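Local coordinates for esterase (Xanthomonas oryzae pv. oryzae, PDB 3H2G), which acts as an esterase that degrades rice cell walls and serves the bacterium in pathogenesis on its host plant, at residues Gly168-Gly174 with Phe197-Ala203; Gln186-Glu190 with Trp322-Thr328. Numbering follows the deposited sequence.

Interaction 1: residues Gly168-Gly174 with Phe197-Ala203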
ATOM      1  N   GLY A 168     -20.707 -10.736  -2.841  1.00  6.21           N
ATOM      2  CA  GLY A 168     -20.552 -10.975  -1.420  1.00  7.45           C
ATOM      3  C   GLY A 168     -19.119 -11.380  -1.130  1.00  8.46           C
ATOM      4  O   GLY A 168     -18.653 -11.305   0.008  1.00  9.67           O
ATOM      5  N   LYS A 169     -18.410 -11.812  -2.168  1.00  7.94           N
ATOM      6  CA  LYS A 169     -17.021 -12.218  -2.009  1.00  8.28           C
ATOM      7  C   LYS A 169     -16.129 -10.986  -1.927  1.00  8.50           C
ATOM      8  O   LYS A 169     -16.325 -10.012  -2.657  1.00  6.38           O
ATOM      9  CB  LYS A 169     -16.586 -13.105  -3.178  1.00 10.51           C
ATOM     10  CG  LYS A 169     -17.370 -14.411  -3.275  1.00 11.54           C
ATOM     11  CD  LYS A 169     -16.806 -15.320  -4.349  1.00 14.00           C
ATOM     12  CE  LYS A 169     -17.695 -16.541  -4.570  1.00 14.60           C
ATOM     13  NZ  LYS A 169     -17.841 -17.377  -3.353  1.00 15.75           N
ATOM     14  N   VAL A 170     -15.153 -11.038  -1.027  1.00  6.68           N
ATOM     15  CA  VAL A 170     -14.231  -9.928  -0.830  1.00  5.84           C
ATOM     16  C   VAL A 170     -12.793 -10.380  -1.056  1.00  5.40           C
ATOM     17  O   VAL A 170     -12.421 -11.504  -0.728  1.00  6.70           O
ATOM     18  CB  VAL A 170     -14.363  -9.358   0.600  1.00  5.93           C
ATOM     19  CG1 VAL A 170     -13.391  -8.201   0.805  1.00  6.08           C
ATOM     20  CG2 VAL A 170     -15.794  -8.909   0.839  1.00  4.38           C
ATOM     21  N   MET A 171     -11.989  -9.490  -1.623  1.00  5.82           N
ATOM     22  CA  MET A 171     -10.592  -9.786  -1.888  1.00  4.44           C
ATOM     23  C   MET A 171      -9.754  -8.579  -1.505  1.00  4.94           C
ATOM     24  O   MET A 171     -10.277  -7.477  -1.337  1.00  5.77           O
ATOM     25  CB  MET A 171     -10.390 -10.104  -3.368  1.00  5.04           C
ATOM     26  CG  MET A 171     -11.159 -11.323  -3.841  1.00  5.69           C
ATOM     27  SD  MET A 171     -10.829 -11.641  -5.575  1.00  8.68           S
ATOM     28  CE  MET A 171     -12.249 -12.661  -6.015  1.00  8.28           C
ATOM     29  N   LEU A 172      -8.452  -8.797  -1.367  1.00  4.11           N
ATOM     30  CA  LEU A 172      -7.538  -7.728  -1.000  1.00  3.22           C
ATOM     31  C   LEU A 172      -6.252  -7.800  -1.804  1.00  4.67           C
ATOM     32  O   LEU A 172      -5.791  -8.880  -2.165  1.00  4.75           O
ATOM     33  CB  LEU A 172      -7.173  -7.826   0.486  1.00  4.46           C
ATOM     34  CG  LEU A 172      -8.270  -7.610   1.526  1.00  5.87           C
ATOM     35  CD1 LEU A 172      -7.756  -8.014   2.904  1.00  5.41           C
ATOM     36  CD2 LEU A 172      -8.701  -6.147   1.510  1.00  6.15           C
ATOM     37  N   SER A 173      -5.679  -6.634  -2.075  1.00  4.03           N
ATOM     38  CA  SER A 173      -4.407  -6.547  -2.775  1.00  3.86           C
ATOM     39  C   SER A 173      -3.850  -5.150  -2.526  1.00  4.96           C
ATOM     40  O   SER A 173      -4.538  -4.289  -1.977  1.00  3.84           O
ATOM     41  CB  SER A 173      -4.574  -6.799  -4.275  1.00  4.04           C
ATOM     42  OG  SER A 173      -3.304  -6.954  -4.892  1.00  1.94           O
ATOM     43  N   GLY A 174      -2.601  -4.936  -2.916  1.00  5.01           N
ATOM     44  CA  GLY A 174      -1.965  -3.648  -2.719  1.00  3.78           C
ATOM     45  C   GLY A 174      -0.517  -3.765  -3.144  1.00  3.52           C
ATOM     46  O   GLY A 174       0.042  -4.863  -3.157  1.00  3.99           O
ATOM     47  N   PHE A 197     -16.987  -9.322   6.198  1.00  5.61           N
ATOM     48  CA  PHE A 197     -16.251  -9.424   4.939  1.00  7.32           C
ATOM     49  C   PHE A 197     -15.883 -10.870   4.627  1.00  7.92           C
ATOM     50  O   PHE A 197     -15.026 -11.450   5.297  1.00  8.12           O
ATOM     51  CB  PHE A 197     -14.965  -8.597   5.017  1.00  8.09           C
ATOM     52  CG  PHE A 197     -15.197  -7.139   5.270  1.00  7.55           C
ATOM     53  CD1 PHE A 197     -15.640  -6.304   4.250  1.00  8.78           C
ATOM     54  CD2 PHE A 197     -14.975  -6.597   6.531  1.00  7.96           C
ATOM     55  CE1 PHE A 197     -15.858  -4.944   4.481  1.00  7.72           C
ATOM     56  CE2 PHE A 197     -15.190  -5.239   6.773  1.00  7.23           C
ATOM     57  CZ  PHE A 197     -15.633  -4.414   5.743  1.00  7.72           C
ATOM     58  N   HIS A 198     -16.525 -11.445   3.614  1.00  7.03           N
ATOM     59  CA  HIS A 198     -16.243 -12.817   3.211  1.00  7.20           C
ATOM     60  C   HIS A 198     -14.990 -12.787   2.347  1.00  7.12           C
ATOM     61  O   HIS A 198     -15.061 -12.712   1.122  1.00  7.46           O
ATOM     62  CB  HIS A 198     -17.428 -13.400   2.424  1.00  8.42           C
ATOM     63  CG  HIS A 198     -17.184 -14.777   1.887  1.00 10.48           C
ATOM     64  ND1 HIS A 198     -16.346 -15.681   2.508  1.00 13.21           N
ATOM     65  CD2 HIS A 198     -17.701 -15.422   0.815  1.00 10.14           C
ATOM     66  CE1 HIS A 198     -16.360 -16.821   1.842  1.00 10.57           C
ATOM     67  NE2 HIS A 198     -17.175 -16.691   0.810  1.00 12.98           N
ATOM     68  N   LEU A 199     -13.841 -12.844   3.012  1.00  7.05           N
ATOM     69  CA  LEU A 199     -12.543 -12.792   2.354  1.00  7.87           C
ATOM     70  C   LEU A 199     -12.193 -14.123   1.690  1.00  8.23           C
ATOM     71  O   LEU A 199     -12.066 -15.147   2.363  1.00  8.82           O
ATOM     72  CB  LEU A 199     -11.485 -12.411   3.393  1.00  9.45           C
ATOM     73  CG  LEU A 199     -10.093 -11.973   2.944  1.00 12.41           C
ATOM     74  CD1 LEU A 199     -10.189 -10.785   1.991  1.00 11.40           C
ATOM     75  CD2 LEU A 199      -9.284 -11.598   4.180  1.00 10.87           C
ATOM     76  N   VAL A 200     -12.030 -14.106   0.369  1.00  5.75           N
ATOM     77  CA  VAL A 200     -11.714 -15.325  -0.369  1.00  6.65           C
ATOM     78  C   VAL A 200     -10.345 -15.318  -1.044  1.00  7.07           C
ATOM     79  O   VAL A 200      -9.900 -16.345  -1.553  1.00  8.10           O
ATOM     80  CB  VAL A 200     -12.783 -15.616  -1.445  1.00  7.04           C
ATOM     81  CG1 VAL A 200     -14.135 -15.835  -0.786  1.00  7.94           C
ATOM     82  CG2 VAL A 200     -12.852 -14.467  -2.441  1.00  7.62           C
ATOM     83  N   ALA A 201      -9.674 -14.170  -1.039  1.00  6.38           N
ATOM     84  CA  ALA A 201      -8.362 -14.067  -1.663  1.00  6.23           C
ATOM     85  C   ALA A 201      -7.626 -12.805  -1.237  1.00  6.50           C
ATOM     86  O   ALA A 201      -8.228 -11.742  -1.085  1.00  5.40           O
ATOM     87  CB  ALA A 201      -8.502 -14.086  -3.186  1.00  5.62           C
ATOM     88  N   SER A 202      -6.319 -12.937  -1.051  1.00  5.88           N
ATOM     89  CA  SER A 202      -5.474 -11.813  -0.667  1.00  5.20           C
ATOM     90  C   SER A 202      -4.198 -11.923  -1.490  1.00  6.07           C
ATOM     91  O   SER A 202      -3.586 -12.989  -1.546  1.00  5.42           O
ATOM     92  CB  SER A 202      -5.131 -11.882   0.822  1.00  6.24           C
ATOM     93  OG  SER A 202      -4.300 -10.796   1.196  1.00  6.11           O
ATOM     94  N   ALA A 203      -3.803 -10.830  -2.134  1.00  4.13           N
ATOM     95  CA  ALA A 203      -2.594 -10.841  -2.953  1.00  5.21           C
ATOM     96  C   ALA A 203      -1.711  -9.616  -2.731  1.00  5.40           C
ATOM     97  O   ALA A 203      -1.665  -8.710  -3.570  1.00  4.60           O
ATOM     98  CB  ALA A 203      -2.967 -10.958  -4.441  1.00  4.57           C
TER
HETATM   99  O   HOH W   1     -18.759 -10.201   2.457  1.00  7.46           O
HETATM  100  O   HOH W   2     -16.666 -19.067  -1.311  1.00 32.01           O
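Two neighbouring parallel strands of the central sheet meet here, the two strands of a beta-alpha-beta unit in what family membership indicates is an alpha/beta hydrolase fold. Follow the backbone bonds first. Val170 N donates to His198 O (2.7 Å) and Val170 O accepts from Val200 N (2.9 Å); two residues on, Leu172 N donates to Ala201 O (3.0 Å) and Leu172 O accepts from Ala203 N (2.8 Å). The alternate residues bond the other way: Lys169, Met171 and Ser173 reach Leu81, Gly83 and Gly85 of strand 79-85 through their backbone, and Lys169 N is taken by Ser167 OG. The register slips by one: Val170 pairs with Leu199 but Leu172 with Ser202, so 197-203 carries one extra residue, a beta bulge at Val200-Ala201. Its cost is Ala201 N, buried without a partner and 3.8 Å from Val170 O. Apolar packing covers both faces: Leu199 CD1 lies 3.7 Å from Leu172 CG, while Met171 CG sits 3.8 Å from Val200 CG2 and 3.9 Å from Ala201 CB. A water bridges the two segments, donating to Gly168 O (2.7 Å) and accepting from His198 N (2.8 Å). Ser202 OG is satisfied by Gln186 of the connecting helix. Toward Gly174, whose strand leads into a probable nucleophile elbow, the last bond comes from a side chain: Ser173 OG donates to Ala203 O at 2.7 Å.

Interaction 2: residues Gln186-Glu190 with Trp322-Thr328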
ATOM      1  N   GLN A 186      -5.846  -7.849   5.892  1.00  3.03           N
ATOM      2  CA  GLN A 186      -6.233  -9.255   5.882  1.00  4.07           C
ATOM      3  C   GLN A 186      -6.174  -9.828   7.296  1.00  3.15           C
ATOM      4  O   GLN A 186      -7.079 -10.539   7.729  1.00  2.84           O
ATOM      5  CB  GLN A 186      -5.300 -10.057   4.977  1.00  2.27           C
ATOM      6  CG  GLN A 186      -5.512 -11.558   5.086  1.00  5.78           C
ATOM      7  CD  GLN A 186      -4.503 -12.353   4.285  1.00  5.90           C
ATOM      8  OE1 GLN A 186      -3.588 -11.792   3.677  1.00  5.01           O
ATOM      9  NE2 GLN A 186      -4.660 -13.673   4.287  1.00  6.90           N
ATOM     10  N   ARG A 187      -5.100  -9.520   8.011  1.00  4.86           N
ATOM     11  CA  ARG A 187      -4.935 -10.020   9.368  1.00  5.27           C
ATOM     12  C   ARG A 187      -6.071  -9.557  10.278  1.00  5.48           C
ATOM     13  O   ARG A 187      -6.596 -10.337  11.071  1.00  4.41           O
ATOM     14  CB  ARG A 187      -3.591  -9.560   9.945  1.00  5.86           C
ATOM     15  CG  ARG A 187      -3.306 -10.122  11.336  1.00  5.81           C
ATOM     16  CD  ARG A 187      -1.947  -9.691  11.860  1.00  8.20           C
ATOM     17  NE  ARG A 187      -1.858  -8.242  12.026  1.00 11.21           N
ATOM     18  CZ  ARG A 187      -0.798  -7.614  12.526  1.00 11.57           C
ATOM     19  NH1 ARG A 187       0.266  -8.313  12.907  1.00 12.58           N
ATOM     20  NH2 ARG A 187      -0.800  -6.295  12.646  1.00  9.55           N
ATOM     21  N   GLU A 188      -6.450  -8.289  10.151  1.00  4.99           N
ATOM     22  CA  GLU A 188      -7.515  -7.713  10.971  1.00  5.82           C
ATOM     23  C   GLU A 188      -8.887  -8.312  10.673  1.00  6.22           C
ATOM     24  O   GLU A 188      -9.651  -8.615  11.590  1.00  5.55           O
ATOM     25  CB  GLU A 188      -7.552  -6.194  10.777  1.00  7.13           C
ATOM     26  CG  GLU A 188      -8.630  -5.461  11.574  1.00  8.69           C
ATOM     27  CD  GLU A 188      -8.497  -5.653  13.076  1.00 12.07           C
ATOM     28  OE1 GLU A 188      -7.370  -5.897  13.558  1.00  9.27           O
ATOM     29  OE2 GLU A 188      -9.524  -5.542  13.777  1.00 14.74           O
ATOM     30  N   ILE A 189      -9.205  -8.483   9.393  1.00  4.81           N
ATOM     31  CA  ILE A 189     -10.494  -9.051   9.019  1.00  4.81           C
ATOM     32  C   ILE A 189     -10.606 -10.498   9.501  1.00  5.50           C
ATOM     33  O   ILE A 189     -11.622 -10.893  10.073  1.00  4.49           O
ATOM     34  CB  ILE A 189     -10.710  -8.978   7.488  1.00  4.99           C
ATOM     35  CG1 ILE A 189     -10.859  -7.510   7.061  1.00  5.85           C
ATOM     36  CG2 ILE A 189     -11.945  -9.781   7.091  1.00  5.22           C
ATOM     37  CD1 ILE A 189     -11.031  -7.308   5.560  1.00  4.54           C
ATOM     38  N   GLU A 190      -9.563 -11.292   9.284  1.00  4.53           N
ATOM     39  CA  GLU A 190      -9.596 -12.681   9.729  1.00  5.21           C
ATOM     40  C   GLU A 190      -9.731 -12.766  11.251  1.00  5.20           C
ATOM     41  O   GLU A 190     -10.446 -13.624  11.782  1.00  5.51           O
ATOM     42  CB  GLU A 190      -8.328 -13.416   9.276  1.00  5.37           C
ATOM     43  CG  GLU A 190      -8.271 -13.673   7.774  1.00  6.46           C
ATOM     44  CD  GLU A 190      -7.018 -14.416   7.346  1.00  5.95           C
ATOM     45  OE1 GLU A 190      -6.374 -15.057   8.206  1.00  6.40           O
ATOM     46  OE2 GLU A 190      -6.689 -14.372   6.145  1.00  7.63           O
ATOM     47  N   TRP A 322       1.504 -14.643  12.764  1.00  9.17           N
ATOM     48  CA  TRP A 322       0.102 -15.023  12.698  1.00  7.79           C
ATOM     49  C   TRP A 322      -0.074 -16.130  11.669  1.00  6.80           C
ATOM     50  O   TRP A 322       0.864 -16.468  10.944  1.00  6.91           O
ATOM     51  CB  TRP A 322      -0.789 -13.818  12.365  1.00  6.58           C
ATOM     52  CG  TRP A 322      -0.503 -13.140  11.064  1.00  6.39           C
ATOM     53  CD1 TRP A 322       0.644 -12.485  10.707  1.00  5.92           C
ATOM     54  CD2 TRP A 322      -1.399 -13.017   9.955  1.00  5.30           C
ATOM     55  NE1 TRP A 322       0.513 -11.961   9.440  1.00  4.77           N
ATOM     56  CE2 TRP A 322      -0.730 -12.274   8.956  1.00  5.01           C
ATOM     57  CE3 TRP A 322      -2.705 -13.464   9.706  1.00  6.54           C
ATOM     58  CZ2 TRP A 322      -1.322 -11.967   7.727  1.00  5.10           C
ATOM     59  CZ3 TRP A 322      -3.297 -13.156   8.477  1.00  5.91           C
ATOM     60  CH2 TRP A 322      -2.603 -12.415   7.506  1.00  6.54           C
ATOM     61  N   ALA A 323      -1.269 -16.705  11.623  1.00  7.24           N
ATOM     62  CA  ALA A 323      -1.558 -17.793  10.700  1.00  7.10           C
ATOM     63  C   ALA A 323      -2.676 -17.402   9.738  1.00  7.37           C
ATOM     64  O   ALA A 323      -3.854 -17.442  10.095  1.00  8.21           O
ATOM     65  CB  ALA A 323      -1.949 -19.047  11.490  1.00  6.93           C
ATOM     66  N   PRO A 324      -2.317 -17.013   8.501  1.00  8.39           N
ATOM     67  CA  PRO A 324      -3.302 -16.613   7.489  1.00  7.82           C
ATOM     68  C   PRO A 324      -4.260 -17.753   7.155  1.00  9.93           C
ATOM     69  O   PRO A 324      -3.833 -18.893   6.947  1.00  8.52           O
ATOM     70  CB  PRO A 324      -2.431 -16.213   6.297  1.00  8.49           C
ATOM     71  CG  PRO A 324      -1.148 -15.758   6.947  1.00  7.58           C
ATOM     72  CD  PRO A 324      -0.946 -16.819   7.999  1.00  8.07           C
ATOM     73  N   GLN A 325      -5.552 -17.439   7.111  1.00  8.28           N
ATOM     74  CA  GLN A 325      -6.581 -18.432   6.819  1.00 11.20           C
ATOM     75  C   GLN A 325      -7.089 -18.321   5.380  1.00  9.47           C
ATOM     76  O   GLN A 325      -7.592 -19.289   4.809  1.00  9.84           O
ATOM     77  CB  GLN A 325      -7.758 -18.257   7.785  1.00 13.93           C
ATOM     78  CG  GLN A 325      -8.828 -19.332   7.671  1.00 21.60           C
ATOM     79  CD  GLN A 325      -8.518 -20.570   8.504  1.00 24.96           C
ATOM     80  OE1 GLN A 325      -7.398 -20.747   8.990  1.00 24.41           O
ATOM     81  NE2 GLN A 325      -9.515 -21.438   8.663  1.00 22.33           N
ATOM     82  N   THR A 326      -6.955 -17.133   4.805  1.00  7.06           N
ATOM     83  CA  THR A 326      -7.407 -16.872   3.441  1.00  7.27           C
ATOM     84  C   THR A 326      -6.380 -17.279   2.387  1.00  7.38           C
ATOM     85  O   THR A 326      -5.177 -17.099   2.586  1.00  8.37           O
ATOM     86  CB  THR A 326      -7.689 -15.363   3.246  1.00  7.83           C
ATOM     87  OG1 THR A 326      -8.659 -14.929   4.204  1.00  7.78           O
ATOM     88  CG2 THR A 326      -8.209 -15.085   1.836  1.00  9.01           C
ATOM     89  N   PRO A 327      -6.837 -17.853   1.257  1.00  6.97           N
ATOM     90  CA  PRO A 327      -5.874 -18.235   0.221  1.00  8.20           C
ATOM     91  C   PRO A 327      -5.107 -16.955  -0.113  1.00  7.95           C
ATOM     92  O   PRO A 327      -5.707 -15.935  -0.457  1.00  7.40           O
ATOM     93  CB  PRO A 327      -6.768 -18.697  -0.920  1.00  8.83           C
ATOM     94  CG  PRO A 327      -7.896 -19.363  -0.184  1.00 10.74           C
ATOM     95  CD  PRO A 327      -8.181 -18.369   0.941  1.00  8.67           C
ATOM     96  N   THR A 328      -3.787 -17.009  -0.001  1.00  6.75           N
ATOM     97  CA  THR A 328      -2.970 -15.826  -0.232  1.00  7.87           C
ATOM     98  C   THR A 328      -1.833 -16.065  -1.212  1.00  7.28           C
ATOM     99  O   THR A 328      -1.240 -17.142  -1.241  1.00  8.81           O
ATOM    100  CB  THR A 328      -2.378 -15.336   1.107  1.00  6.24           C
ATOM    101  OG1 THR A 328      -3.435 -15.184   2.062  1.00  6.36           O
ATOM    102  CG2 THR A 328      -1.665 -14.000   0.939  1.00  6.97           C
TER
HETATM  103  O   HOH W   3      -5.724 -15.153  10.779  1.00 11.37           O
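One turn of helix 177-192, in what is probably an alpha/beta hydrolase fold, packs against the irregular loop leading into strand 328-332, on the sheet face that carries Leu172 and Leu199. Hydrogen bonds centre on the Glu190 carboxylate, which gathers loop donors: Gln325 N gives to Glu190 OE1 at 2.7 Å, and Thr326 N (3.1 Å) and Thr326 OG1 (2.8 Å) both give to Glu190 OE2. One helical turn earlier, Gln186 NE2 splits its two bonds between Glu190 OE2 (2.8 Å) and Thr328 OG1 (3.0 Å), completing one connected network. Water extends it, donating to Glu190 OE1 (2.7 Å) and Ala323 O (3.0 Å). Aromatic packing comes from Trp322, whose NE1 is held by Leu319. Its six-membered ring lies under Arg187 CB, a CH-pi contact 3.7 Å from CB to centroid, whereas the guanidinium is too distant for more than weak attraction. The loop also holds itself, with Thr328 OG1 donating to Thr326 O at 2.6 Å.

In the fold
The segments alternate along the chain: 168-174, 186-190, 197-203, then 322-328 after a long excursion rich in helix. Interaction 1 joins the two strands of a beta-alpha-beta unit; interaction 2 takes the helix between them and ties it to the chain that enters strand 328-332, the next strand of the same sheet. Their centres are about 10 Å apart and they touch directly. Ser202 carries most of the junction, its OG probably bonding to Gln186 OE1 and its N to Pro327 O; next to it, Thr326 CG2 packs on Ala201 N. Helix, sheet and distant loop thus form one continuous block that includes the strand leading to Ser176, the putative catalytic serine.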